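Local coordinates for OBG-type G domain-containing protein (Pyrococcus horikoshii, PDB 2E87), which is of unknown cellular function but binds GDP in an Obg-type G domain and is probably a GTP-binding protein of the NOG1 family, at residues I167-A173 / R215-T221; L183-L187 / I323-K327; R244-I250 / E277-P282; I251-D255 / Q267-F271. The contacts are given in a common frame with arbitrary orientation. Residue numbers count along the deposited sequence, not the author numbering.

Contact 1: I167-A173 / R215-T221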
loop_
_atom_site.group_PDB
_atom_site.type_symbol
_atom_site.label_atom_id
_atom_site.label_comp_id
_atom_site.label_asym_id
_atom_site.label_seq_id
_atom_site.Cartn_x
_atom_site.Cartn_y
_atom_site.Cartn_z
ATOM N N ILE A 167 -0.335 -10.111 12.051
ATOM C CA ILE A 167 -0.968 -10.391 13.331
ATOM C C ILE A 167 -2.427 -9.942 13.452
ATOM O O ILE A 167 -2.859 -8.972 12.813
ATOM C CB ILE A 167 -0.146 -9.783 14.474
ATOM C CG1 ILE A 167 -0.253 -8.262 14.453
ATOM C CG2 ILE A 167 1.313 -10.210 14.329
ATOM C CD1 ILE A 167 0.295 -7.617 15.701
ATOM N N PRO A 168 -3.203 -10.635 14.299
ATOM C CA PRO A 168 -4.619 -10.274 14.470
ATOM C C PRO A 168 -4.762 -8.801 14.844
ATOM O O PRO A 168 -4.019 -8.281 15.678
ATOM C CB PRO A 168 -5.093 -11.201 15.596
ATOM C CG PRO A 168 -4.054 -12.335 15.613
ATOM C CD PRO A 168 -2.774 -11.590 15.336
ATOM N N THR A 169 -5.707 -8.122 14.217
ATOM C CA THR A 169 -5.920 -6.709 14.524
ATOM C C THR A 169 -7.331 -6.433 15.016
ATOM O O THR A 169 -8.304 -6.992 14.502
ATOM C CB THR A 169 -5.654 -5.789 13.288
ATOM O OG1 THR A 169 -4.279 -5.854 12.926
ATOM C CG2 THR A 169 -5.982 -4.330 13.617
ATOM N N VAL A 170 -7.420 -5.582 16.031
ATOM C CA VAL A 170 -8.695 -5.155 16.578
ATOM C C VAL A 170 -8.915 -3.729 16.069
ATOM O O VAL A 170 -8.021 -2.877 16.164
ATOM C CB VAL A 170 -8.698 -5.119 18.120
ATOM C CG1 VAL A 170 -10.043 -4.580 18.605
ATOM C CG2 VAL A 170 -8.468 -6.514 18.684
ATOM N N VAL A 171 -10.102 -3.483 15.524
ATOM C CA VAL A 171 -10.476 -2.173 14.991
ATOM C C VAL A 171 -11.555 -1.570 15.895
ATOM O O VAL A 171 -12.640 -2.132 16.030
ATOM C CB VAL A 171 -11.021 -2.308 13.533
ATOM C CG1 VAL A 171 -11.447 -0.972 13.002
ATOM C CG2 VAL A 171 -9.950 -2.908 12.626
ATOM N N ILE A 172 -11.241 -0.430 16.514
ATOM C CA ILE A 172 -12.158 0.259 17.415
ATOM C C ILE A 172 -12.975 1.343 16.691
ATOM O O ILE A 172 -12.411 2.277 16.124
ATOM C CB ILE A 172 -11.381 0.888 18.607
ATOM C CG1 ILE A 172 -10.610 -0.199 19.351
ATOM C CG2 ILE A 172 -12.349 1.582 19.578
ATOM C CD1 ILE A 172 -9.619 0.351 20.392
ATOM N N ALA A 173 -14.304 1.198 16.725
ATOM C CA ALA A 173 -15.226 2.131 16.059
ATOM C C ALA A 173 -16.175 2.869 17.027
ATOM O O ALA A 173 -16.253 2.554 18.220
ATOM C CB ALA A 173 -16.047 1.375 15.013
ATOM N N ARG A 215 1.169 -11.391 19.717
ATOM C CA ARG A 215 0.940 -9.961 19.668
ATOM C C ARG A 215 -0.410 -9.668 19.037
ATOM O O ARG A 215 -0.841 -10.363 18.108
ATOM C CB ARG A 215 2.065 -9.288 18.888
ATOM C CG ARG A 215 3.424 -9.433 19.572
ATOM C CD ARG A 215 4.571 -9.399 18.566
ATOM N NE ARG A 215 5.391 -8.195 18.678
ATOM C CZ ARG A 215 6.168 -7.909 19.720
ATOM N NH1 ARG A 215 6.240 -8.743 20.750
ATOM N NH2 ARG A 215 6.872 -6.786 19.733
ATOM N N TYR A 216 -1.095 -8.666 19.582
ATOM C CA TYR A 216 -2.391 -8.254 19.057
ATOM C C TYR A 216 -2.314 -6.789 18.708
ATOM O O TYR A 216 -1.905 -5.970 19.528
ATOM C CB TYR A 216 -3.500 -8.468 20.078
ATOM C CG TYR A 216 -3.701 -9.909 20.422
ATOM C CD1 TYR A 216 -2.953 -10.509 21.424
ATOM C CD2 TYR A 216 -4.604 -10.696 19.710
ATOM C CE1 TYR A 216 -3.093 -11.856 21.710
ATOM C CE2 TYR A 216 -4.747 -12.041 19.988
ATOM C CZ TYR A 216 -3.983 -12.616 20.993
ATOM O OH TYR A 216 -4.096 -13.958 21.280
ATOM N N GLN A 217 -2.687 -6.459 17.481
ATOM C CA GLN A 217 -2.651 -5.075 17.051
ATOM C C GLN A 217 -3.998 -4.370 17.335
ATOM O O GLN A 217 -5.064 -4.937 17.116
ATOM C CB GLN A 217 -2.321 -5.013 15.557
ATOM C CG GLN A 217 -2.006 -3.617 15.069
ATOM C CD GLN A 217 -1.598 -3.583 13.616
ATOM O OE1 GLN A 217 -2.346 -4.012 12.730
ATOM N NE2 GLN A 217 -0.403 -3.070 13.358
ATOM N N ILE A 218 -3.934 -3.136 17.823
ATOM C CA ILE A 218 -5.136 -2.360 18.123
ATOM C C ILE A 218 -5.087 -1.017 17.387
ATOM O O ILE A 218 -4.094 -0.302 17.474
ATOM C CB ILE A 218 -5.259 -2.022 19.642
ATOM C CG1 ILE A 218 -4.885 -3.230 20.519
ATOM C CG2 ILE A 218 -6.679 -1.583 19.948
ATOM C CD1 ILE A 218 -5.795 -4.432 20.364
ATOM N N ILE A 219 -6.151 -0.680 16.659
ATOM C CA ILE A 219 -6.217 0.610 15.969
ATOM C C ILE A 219 -7.578 1.245 16.195
ATOM O O ILE A 219 -8.567 0.552 16.417
ATOM C CB ILE A 219 -6.028 0.496 14.431
ATOM C CG1 ILE A 219 -7.206 -0.244 13.808
ATOM C CG2 ILE A 219 -4.741 -0.223 14.106
ATOM C CD1 ILE A 219 -7.184 -0.251 12.291
ATOM N N ASP A 220 -7.626 2.572 16.182
ATOM C CA ASP A 220 -8.918 3.248 16.305
ATOM C C ASP A 220 -9.224 3.856 14.937
ATOM O O ASP A 220 -8.353 3.908 14.057
ATOM C CB ASP A 220 -8.936 4.302 17.424
ATOM C CG ASP A 220 -7.880 5.366 17.269
ATOM O OD1 ASP A 220 -7.061 5.311 16.323
ATOM O OD2 ASP A 220 -7.878 6.269 18.126
ATOM N N THR A 221 -10.449 4.319 14.744
ATOM C CA THR A 221 -10.822 4.810 13.436
ATOM C C THR A 221 -11.349 6.230 13.320
ATOM O O THR A 221 -12.306 6.484 12.585
ATOM C CB THR A 221 -11.843 3.852 12.842
ATOM O OG1 THR A 221 -12.967 3.751 13.722
ATOM C CG2 THR A 221 -11.225 2.470 12.675
#
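Strands 169-173 and 215-220 are parallel neighbours in the central sheet of a P-loop G domain. Q217 is the most heavily covered residue: its N bonds to P168 O (2.9 Å), its O accepts a hydrogen bond from V170 N (2.7 Å), and its CB lies 3.7 Å from I167 CD1, just before strand 169-173. On the sheet face of V170, I218 and D220, I172 CD1 meets I218 CG2 at 3.5 Å; helix 180-187, which carries the GDP-binding K180 and S181, packs on I172, I218 and D220, and L334 of helix 323-350 on V170. I167 closes the other end, its CB 3.7 Å from R215 O. Midway along, I219 N donates to V170 O and I172 N to I219 O, both at 2.9 Å. D220 turns its carboxylate to N205, its side chain about 5 Å from the GDP. Where the pairing ends, T221 OG1 donates to I172 O at 2.9 Å, beside a weak bond from T221 N.

Contact 2: L183-L187 / I323-K327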
loop_
_atom_site.group_PDB
_atom_site.type_symbol
_atom_site.label_atom_id
_atom_site.label_comp_id
_atom_site.label_asym_id
_atom_site.label_seq_id
_atom_site.Cartn_x
_atom_site.Cartn_y
_atom_site.Cartn_z
ATOM N N LEU A 183 -9.605 3.902 25.067
ATOM C CA LEU A 183 -9.637 2.447 25.172
ATOM C C LEU A 183 -8.404 1.810 24.533
ATOM O O LEU A 183 -7.847 0.848 25.057
ATOM C CB LEU A 183 -10.893 1.881 24.512
ATOM C CG LEU A 183 -10.897 0.358 24.414
ATOM C CD1 LEU A 183 -10.831 -0.258 25.810
ATOM C CD2 LEU A 183 -12.148 -0.107 23.719
ATOM N N LEU A 184 -7.976 2.337 23.396
ATOM C CA LEU A 184 -6.808 1.781 22.735
ATOM C C LEU A 184 -5.577 1.920 23.643
ATOM O O LEU A 184 -4.770 1.005 23.742
ATOM C CB LEU A 184 -6.569 2.489 21.395
ATOM C CG LEU A 184 -5.303 2.130 20.603
ATOM C CD1 LEU A 184 -5.546 2.312 19.089
ATOM C CD2 LEU A 184 -4.126 2.991 21.108
ATOM N N LYS A 185 -5.443 3.067 24.301
ATOM C CA LYS A 185 -4.301 3.302 25.172
ATOM C C LYS A 185 -4.345 2.470 26.446
ATOM O O LYS A 185 -3.308 2.119 26.985
ATOM C CB LYS A 185 -4.185 4.791 25.507
ATOM C CG LYS A 185 -3.795 5.624 24.313
ATOM C CD LYS A 185 -3.872 7.097 24.605
ATOM C CE LYS A 185 -3.681 7.894 23.333
ATOM N NZ LYS A 185 -3.691 9.358 23.601
ATOM N N ALA A 186 -5.541 2.147 26.917
ATOM C CA ALA A 186 -5.694 1.345 28.123
ATOM C C ALA A 186 -5.420 -0.110 27.763
ATOM O O ALA A 186 -4.999 -0.919 28.594
ATOM C CB ALA A 186 -7.118 1.484 28.664
ATOM N N LEU A 187 -5.656 -0.425 26.499
ATOM C CA LEU A 187 -5.490 -1.772 25.985
ATOM C C LEU A 187 -4.047 -2.087 25.588
ATOM O O LEU A 187 -3.582 -3.213 25.755
ATOM C CB LEU A 187 -6.429 -1.943 24.782
ATOM C CG LEU A 187 -7.506 -3.030 24.690
ATOM C CD1 LEU A 187 -8.019 -3.431 26.062
ATOM C CD2 LEU A 187 -8.639 -2.508 23.809
ATOM N N ILE A 323 -11.739 -2.924 31.594
ATOM C CA ILE A 323 -10.725 -3.052 30.547
ATOM C C ILE A 323 -10.207 -4.482 30.446
ATOM O O ILE A 323 -10.029 -5.016 29.347
ATOM C CB ILE A 323 -9.537 -2.099 30.804
ATOM C CG1 ILE A 323 -10.029 -0.653 30.755
ATOM C CG2 ILE A 323 -8.451 -2.314 29.777
ATOM C CD1 ILE A 323 -10.900 -0.345 29.556
ATOM N N ASP A 324 -9.987 -5.109 31.595
ATOM C CA ASP A 324 -9.500 -6.480 31.617
ATOM C C ASP A 324 -10.535 -7.442 31.041
ATOM O O ASP A 324 -10.189 -8.490 30.502
ATOM C CB ASP A 324 -9.104 -6.868 33.044
ATOM C CG ASP A 324 -7.976 -5.991 33.585
ATOM O OD1 ASP A 324 -6.853 -6.056 33.031
ATOM O OD2 ASP A 324 -8.214 -5.230 34.552
ATOM N N LEU A 325 -11.810 -7.095 31.138
ATOM C CA LEU A 325 -12.829 -7.964 30.568
ATOM C C LEU A 325 -12.716 -7.872 29.046
ATOM O O LEU A 325 -12.945 -8.853 28.344
ATOM C CB LEU A 325 -14.220 -7.528 31.015
ATOM C CG LEU A 325 -14.549 -7.695 32.506
ATOM C CD1 LEU A 325 -15.934 -7.114 32.805
ATOM C CD2 LEU A 325 -14.507 -9.171 32.877
ATOM N N VAL A 326 -12.354 -6.693 28.540
ATOM C CA VAL A 326 -12.217 -6.500 27.096
ATOM C C VAL A 326 -10.991 -7.242 26.561
ATOM O O VAL A 326 -11.078 -7.969 25.563
ATOM C CB VAL A 326 -12.091 -4.995 26.727
ATOM C CG1 VAL A 326 -11.819 -4.854 25.232
ATOM C CG2 VAL A 326 -13.382 -4.243 27.120
ATOM N N LYS A 327 -9.860 -7.066 27.241
ATOM C CA LYS A 327 -8.609 -7.707 26.855
ATOM C C LYS A 327 -8.845 -9.210 26.832
ATOM O O LYS A 327 -8.466 -9.906 25.890
ATOM C CB LYS A 327 -7.526 -7.368 27.875
ATOM C CG LYS A 327 -6.121 -7.359 27.336
ATOM C CD LYS A 327 -5.127 -7.157 28.463
ATOM C CE LYS A 327 -3.766 -6.715 27.952
ATOM N NZ LYS A 327 -3.793 -5.282 27.542
#
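L187 lays its CD1 methyl against two residues of the helix that opens at 323, 3.9 Å from I323 CG2 and 4.1 Å from V326 CG1, and has the largest share of the buried surface. Its chi1 of -123° lies between the usual wells; with that angle the leucine tip swings toward the partner helix although its CA-to-CB bond points sideways. I323 answers from the other helix, with CD1 3.7 Å from L183 CD1 and CG1 4.2 Å from A186 CB, so that one isoleucine touches L183, A186 and L187. The two helix segments cross at -77°, with axes 10.5 Å apart, and meet over a small apolar patch of 286 Å². At its border K327, bent at its last torsion, brings NZ to 2.7 Å from L187 O; the same lysine makes a cation-pi contact with F209 of strand 204-211. The first helix begins within the P-loop of this G domain and the second is the long C-terminal helix. Both pack on one face of the central sheet, where L183 rests on I251 and I253 and V326 on I251, all of strand 249-254.

Contact 3: R244-I250 / E277-P282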
loop_
_atom_site.group_PDB
_atom_site.type_symbol
_atom_site.label_atom_id
_atom_site.label_comp_id
_atom_site.label_asym_id
_atom_site.label_seq_id
_atom_site.Cartn_x
_atom_site.Cartn_y
_atom_site.Cartn_z
ATOM N N ARG A 244 -11.733 -3.886 6.088
ATOM C CA ARG A 244 -12.238 -5.262 6.052
ATOM C C ARG A 244 -11.078 -6.236 5.894
ATOM O O ARG A 244 -11.139 -7.377 6.376
ATOM C CB ARG A 244 -13.176 -5.500 4.862
ATOM C CG ARG A 244 -14.441 -4.670 4.808
ATOM C CD ARG A 244 -15.268 -5.047 3.571
ATOM N NE ARG A 244 -16.450 -4.200 3.405
ATOM C CZ ARG A 244 -17.327 -4.311 2.409
ATOM N NH1 ARG A 244 -17.163 -5.242 1.476
ATOM N NH2 ARG A 244 -18.365 -3.485 2.339
ATOM N N TYR A 245 -10.036 -5.791 5.201
ATOM C CA TYR A 245 -8.869 -6.626 4.948
ATOM C C TYR A 245 -7.771 -6.558 6.008
ATOM O O TYR A 245 -6.805 -7.319 5.953
ATOM C CB TYR A 245 -8.297 -6.274 3.579
ATOM C CG TYR A 245 -9.319 -6.415 2.484
ATOM C CD1 TYR A 245 -9.578 -5.373 1.612
ATOM C CD2 TYR A 245 -10.027 -7.605 2.320
ATOM C CE1 TYR A 245 -10.518 -5.505 0.593
ATOM C CE2 TYR A 245 -10.962 -7.753 1.311
ATOM C CZ TYR A 245 -11.204 -6.699 0.449
ATOM O OH TYR A 245 -12.126 -6.847 -0.557
ATOM N N LEU A 246 -7.918 -5.645 6.958
ATOM C CA LEU A 246 -6.959 -5.475 8.045
ATOM C C LEU A 246 -7.529 -6.024 9.361
ATOM O O LEU A 246 -6.905 -6.857 10.022
ATOM C CB LEU A 246 -6.641 -3.999 8.218
ATOM C CG LEU A 246 -5.703 -3.601 9.347
ATOM C CD1 LEU A 246 -4.320 -4.210 9.164
ATOM C CD2 LEU A 246 -5.615 -2.090 9.340
ATOM N N GLY A 247 -8.723 -5.558 9.720
ATOM C CA GLY A 247 -9.358 -5.982 10.955
ATOM C C GLY A 247 -9.824 -7.420 11.040
ATOM O O GLY A 247 -10.329 -7.977 10.075
ATOM N N ASN A 248 -9.660 -8.023 12.215
ATOM C CA ASN A 248 -10.078 -9.408 12.438
ATOM C C ASN A 248 -11.159 -9.418 13.507
ATOM O O ASN A 248 -11.782 -10.439 13.775
ATOM C CB ASN A 248 -8.881 -10.239 12.891
ATOM C CG ASN A 248 -7.735 -10.172 11.909
ATOM O OD1 ASN A 248 -7.821 -10.715 10.814
ATOM N ND2 ASN A 248 -6.661 -9.484 12.284
ATOM N N LEU A 249 -11.358 -8.255 14.118
ATOM C CA LEU A 249 -12.352 -8.062 15.162
ATOM C C LEU A 249 -12.665 -6.575 15.285
ATOM O O LEU A 249 -11.775 -5.731 15.277
ATOM C CB LEU A 249 -11.856 -8.570 16.516
ATOM C CG LEU A 249 -12.783 -8.182 17.680
ATOM C CD1 LEU A 249 -14.127 -8.878 17.522
ATOM C CD2 LEU A 249 -12.152 -8.575 18.993
ATOM N N ILE A 250 -13.940 -6.264 15.398
ATOM C CA ILE A 250 -14.346 -4.891 15.533
ATOM C C ILE A 250 -14.977 -4.649 16.889
ATOM O O ILE A 250 -15.907 -5.350 17.273
ATOM C CB ILE A 250 -15.359 -4.516 14.437
ATOM C CG1 ILE A 250 -14.633 -4.375 13.091
ATOM C CG2 ILE A 250 -16.073 -3.241 14.811
ATOM C CD1 ILE A 250 -15.532 -3.951 11.962
ATOM N N GLU A 277 -21.645 -3.007 7.123
ATOM C CA GLU A 277 -20.558 -2.907 6.161
ATOM C C GLU A 277 -19.486 -3.959 6.403
ATOM O O GLU A 277 -18.724 -4.269 5.510
ATOM C CB GLU A 277 -19.921 -1.519 6.220
ATOM C CG GLU A 277 -20.803 -0.423 5.676
ATOM C CD GLU A 277 -20.945 -0.494 4.166
ATOM O OE1 GLU A 277 -21.218 -1.592 3.634
ATOM O OE2 GLU A 277 -20.788 0.555 3.508
ATOM N N PHE A 278 -19.437 -4.506 7.610
ATOM C CA PHE A 278 -18.442 -5.506 7.956
ATOM C C PHE A 278 -19.082 -6.803 8.441
ATOM O O PHE A 278 -18.762 -7.281 9.525
ATOM C CB PHE A 278 -17.500 -4.965 9.049
ATOM C CG PHE A 278 -16.678 -3.765 8.619
ATOM C CD1 PHE A 278 -17.162 -2.469 8.784
ATOM C CD2 PHE A 278 -15.421 -3.933 8.042
ATOM C CE1 PHE A 278 -16.406 -1.361 8.380
ATOM C CE2 PHE A 278 -14.664 -2.829 7.637
ATOM C CZ PHE A 278 -15.157 -1.544 7.806
ATOM N N LYS A 279 -19.969 -7.370 7.631
ATOM C CA LYS A 279 -20.678 -8.611 7.967
ATOM C C LYS A 279 -19.814 -9.852 8.215
ATOM O O LYS A 279 -20.262 -10.792 8.886
ATOM C CB LYS A 279 -21.692 -8.937 6.869
ATOM C CG LYS A 279 -22.789 -7.899 6.696
ATOM C CD LYS A 279 -23.652 -8.185 5.467
ATOM C CE LYS A 279 -24.741 -7.125 5.295
ATOM N NZ LYS A 279 -25.422 -7.211 3.963
ATOM N N ASP A 280 -18.589 -9.866 7.685
ATOM C CA ASP A 280 -17.707 -11.024 7.859
ATOM C C ASP A 280 -16.699 -10.935 8.999
ATOM O O ASP A 280 -15.813 -11.775 9.113
ATOM C CB ASP A 280 -16.962 -11.332 6.563
ATOM C CG ASP A 280 -17.898 -11.614 5.422
ATOM O OD1 ASP A 280 -18.729 -12.549 5.545
ATOM O OD2 ASP A 280 -17.806 -10.892 4.406
ATOM N N LEU A 281 -16.821 -9.917 9.838
ATOM C CA LEU A 281 -15.917 -9.798 10.965
ATOM C C LEU A 281 -16.713 -9.841 12.264
ATOM O O LEU A 281 -17.807 -9.279 12.358
ATOM C CB LEU A 281 -15.139 -8.478 10.914
ATOM C CG LEU A 281 -14.213 -8.133 9.742
ATOM C CD1 LEU A 281 -13.634 -6.758 9.991
ATOM C CD2 LEU A 281 -13.089 -9.161 9.593
ATOM N N PRO A 282 -16.184 -10.529 13.281
ATOM C CA PRO A 282 -16.891 -10.590 14.568
ATOM C C PRO A 282 -16.880 -9.218 15.242
ATOM O O PRO A 282 -15.936 -8.435 15.061
ATOM C CB PRO A 282 -16.088 -11.619 15.367
ATOM C CG PRO A 282 -14.700 -11.563 14.712
ATOM C CD PRO A 282 -15.032 -11.446 13.257
#
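I250 CD1 sits over the face of the F278 ring, 4.0 Å from the ring centroid in a CH-pi contact, and 3.9 Å from L281 CD1. F278 and L281 begin and end a type I beta turn, closed by L281 N to F278 O at 3.3 Å, which brings both side chains to the same isoleucine. L281 CD2 comes within 3.0 Å of G247 O, a short contact. Further out, P282 CG touches N248 O at 3.3 Å and L249 CD1 at 3.9 Å. I250 N donates to P282 O (3.0 Å), beginning the pairing that continues from I250 to L284. On the outer side R244 CG lies 3.4 Å from F278 CE2, and its guanidinium reaches the helix end, where R244 NH2 and E277 OE1 form a long salt bridge of 3.7 Å. The arrangement belongs to the beta-alpha-beta crossover of the G domain: the loop leaving helix 264-277 runs alongside the start of strand 249-254, F278 and L281 packing on I250, before entering parallel strand 283-287.

Contact 4: I251-D255 / Q267-F271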
loop_
_atom_site.group_PDB
_atom_site.type_symbol
_atom_site.label_atom_id
_atom_site.label_comp_id
_atom_site.label_asym_id
_atom_site.label_seq_id
_atom_site.Cartn_x
_atom_site.Cartn_y
_atom_site.Cartn_z
ATOM N N ILE A 251 -14.434 -3.682 17.622
ATOM C CA ILE A 251 -14.970 -3.292 18.924
ATOM C C ILE A 251 -15.765 -2.017 18.681
ATOM O O ILE A 251 -15.227 -1.025 18.200
ATOM C CB ILE A 251 -13.878 -2.958 19.962
ATOM C CG1 ILE A 251 -13.191 -4.231 20.460
ATOM C CG2 ILE A 251 -14.512 -2.258 21.154
ATOM C CD1 ILE A 251 -12.020 -3.963 21.395
ATOM N N TYR A 252 -17.050 -2.046 18.997
ATOM C CA TYR A 252 -17.882 -0.875 18.794
ATOM C C TYR A 252 -18.246 -0.284 20.143
ATOM O O TYR A 252 -18.896 -0.942 20.958
ATOM C CB TYR A 252 -19.162 -1.231 18.048
ATOM C CG TYR A 252 -19.821 -0.008 17.487
ATOM C CD1 TYR A 252 -19.545 0.407 16.189
ATOM C CD2 TYR A 252 -20.631 0.801 18.285
ATOM C CE1 TYR A 252 -20.047 1.608 15.694
ATOM C CE2 TYR A 252 -21.140 1.998 17.799
ATOM C CZ TYR A 252 -20.842 2.396 16.497
ATOM O OH TYR A 252 -21.324 3.579 15.991
ATOM N N ILE A 253 -17.830 0.957 20.369
ATOM C CA ILE A 253 -18.109 1.625 21.624
ATOM C C ILE A 253 -19.302 2.577 21.561
ATOM O O ILE A 253 -19.368 3.443 20.687
ATOM C CB ILE A 253 -16.909 2.462 22.105
ATOM C CG1 ILE A 253 -15.641 1.604 22.180
ATOM C CG2 ILE A 253 -17.231 3.065 23.462
ATOM C CD1 ILE A 253 -14.399 2.379 22.607
ATOM N N PHE A 254 -20.231 2.393 22.497
ATOM C CA PHE A 254 -21.408 3.251 22.656
ATOM C C PHE A 254 -21.129 4.110 23.895
ATOM O O PHE A 254 -20.433 3.666 24.806
ATOM C CB PHE A 254 -22.674 2.446 22.970
ATOM C CG PHE A 254 -23.301 1.776 21.787
ATOM C CD1 PHE A 254 -23.091 0.422 21.548
ATOM C CD2 PHE A 254 -24.138 2.489 20.932
ATOM C CE1 PHE A 254 -23.711 -0.213 20.480
ATOM C CE2 PHE A 254 -24.760 1.871 19.866
ATOM C CZ PHE A 254 -24.549 0.517 19.636
ATOM N N ASP A 255 -21.672 5.326 23.927
ATOM C CA ASP A 255 -21.533 6.219 25.079
ATOM C C ASP A 255 -22.951 6.556 25.542
ATOM O O ASP A 255 -23.546 7.536 25.098
ATOM C CB ASP A 255 -20.786 7.509 24.704
ATOM C CG ASP A 255 -20.821 8.553 25.827
ATOM O OD1 ASP A 255 -21.225 8.194 26.958
ATOM O OD2 ASP A 255 -20.444 9.726 25.588
ATOM N N GLN A 267 -26.144 7.036 17.724
ATOM C CA GLN A 267 -25.055 6.091 17.887
ATOM C C GLN A 267 -25.545 4.744 17.390
ATOM O O GLN A 267 -24.793 4.002 16.773
ATOM C CB GLN A 267 -24.629 5.976 19.354
ATOM C CG GLN A 267 -23.930 7.197 19.909
ATOM C CD GLN A 267 -23.621 7.051 21.397
ATOM O OE1 GLN A 267 -22.995 6.078 21.818
ATOM N NE2 GLN A 267 -24.064 8.020 22.197
ATOM N N ILE A 268 -26.803 4.416 17.658
ATOM C CA ILE A 268 -27.332 3.134 17.182
ATOM C C ILE A 268 -27.391 3.117 15.644
ATOM O O ILE A 268 -27.078 2.112 15.013
ATOM C CB ILE A 268 -28.744 2.836 17.760
ATOM C CG1 ILE A 268 -28.626 2.344 19.200
ATOM C CG2 ILE A 268 -29.446 1.772 16.940
ATOM C CD1 ILE A 268 -29.979 2.251 19.913
ATOM N N HIS A 269 -27.778 4.225 15.030
ATOM C CA HIS A 269 -27.838 4.220 13.576
ATOM C C HIS A 269 -26.467 3.928 13.012
ATOM O O HIS A 269 -26.330 3.122 12.093
ATOM C CB HIS A 269 -28.349 5.554 13.044
ATOM C CG HIS A 269 -29.802 5.782 13.305
ATOM N ND1 HIS A 269 -30.395 7.021 13.186
ATOM C CD2 HIS A 269 -30.786 4.923 13.666
ATOM C CE1 HIS A 269 -31.683 6.915 13.464
ATOM N NE2 HIS A 269 -31.945 5.653 13.759
ATOM N N LEU A 270 -25.451 4.570 13.579
ATOM C CA LEU A 270 -24.092 4.377 13.106
ATOM C C LEU A 270 -23.665 2.938 13.318
ATOM O O LEU A 270 -23.076 2.326 12.428
ATOM C CB LEU A 270 -23.116 5.313 13.825
ATOM C CG LEU A 270 -21.714 5.309 13.209
ATOM C CD1 LEU A 270 -21.789 5.801 11.772
ATOM C CD2 LEU A 270 -20.789 6.192 14.027
ATOM N N PHE A 271 -23.961 2.394 14.492
ATOM C CA PHE A 271 -23.590 1.017 14.758
ATOM C C PHE A 271 -24.168 0.091 13.683
ATOM O O PHE A 271 -23.484 -0.799 13.180
ATOM C CB PHE A 271 -24.106 0.574 16.123
ATOM C CG PHE A 271 -24.136 -0.908 16.286
ATOM C CD1 PHE A 271 -22.978 -1.612 16.588
ATOM C CD2 PHE A 271 -25.305 -1.616 16.051
ATOM C CE1 PHE A 271 -22.986 -3.004 16.647
ATOM C CE2 PHE A 271 -25.320 -3.014 16.107
ATOM C CZ PHE A 271 -24.156 -3.704 16.406
#
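A single glutamine amide spans the main chain of D255 with two hydrogen bonds: D255 N gives to Q267 OE1 at 2.6 Å and Q267 NE2 gives to D255 O at 3.0 Å. Both are nearly straight, so the helix side chain pairs with the residue just past the strand end much as another strand would; Q267 NE2 also bonds F262 O. Beside this polar link lies an aromatic cluster of Y252, F254 and F271. F271 sets its ring edge to the face of Y252 in a T-shaped pair, centroids 5.2 Å apart and planes at 81°, while F271 CB sits over the same tyrosine face, 3.9 Å from its centroid. F254 CZ packs on F271 CB at 3.5 Å, and F254 CE2 on I268 CG1 at 4.0 Å. D255 sends its carboxylate elsewhere, to S257 OG, to the backbone N of C260 and in a salt bridge to K289 NZ, with its side chain about 7 Å from the GDP. Strand 251-254 and helix segment 267-271 run nearly antiparallel (168°), axes 9.6 Å apart, as successive members of a beta-alpha-beta unit. F254 and I268 meet helix 295-307, and strands 169-173 and 283-287 flank this one in the sheet.

From the N terminus, contact 1 closes first, joining strand 169-173 to 215-221 over a loop that includes helix 180-187. That helix opens contact 2, so the two cross: contact 2 starts within the loop of contact 1 and closes only at 323-327, spanning most of the G domain. Contacts 3 and 4 both fall within its span and follow contact 1 in series. Contact 4 lies wholly inside contact 3, and the two share strand 249-254. This strand binds contacts 3 and 4 to contact 1 through backbone bonds with strand 169-173, while L183 and V326 of contact 2 pack on I251. Together they tie the sheet to helices on both its faces.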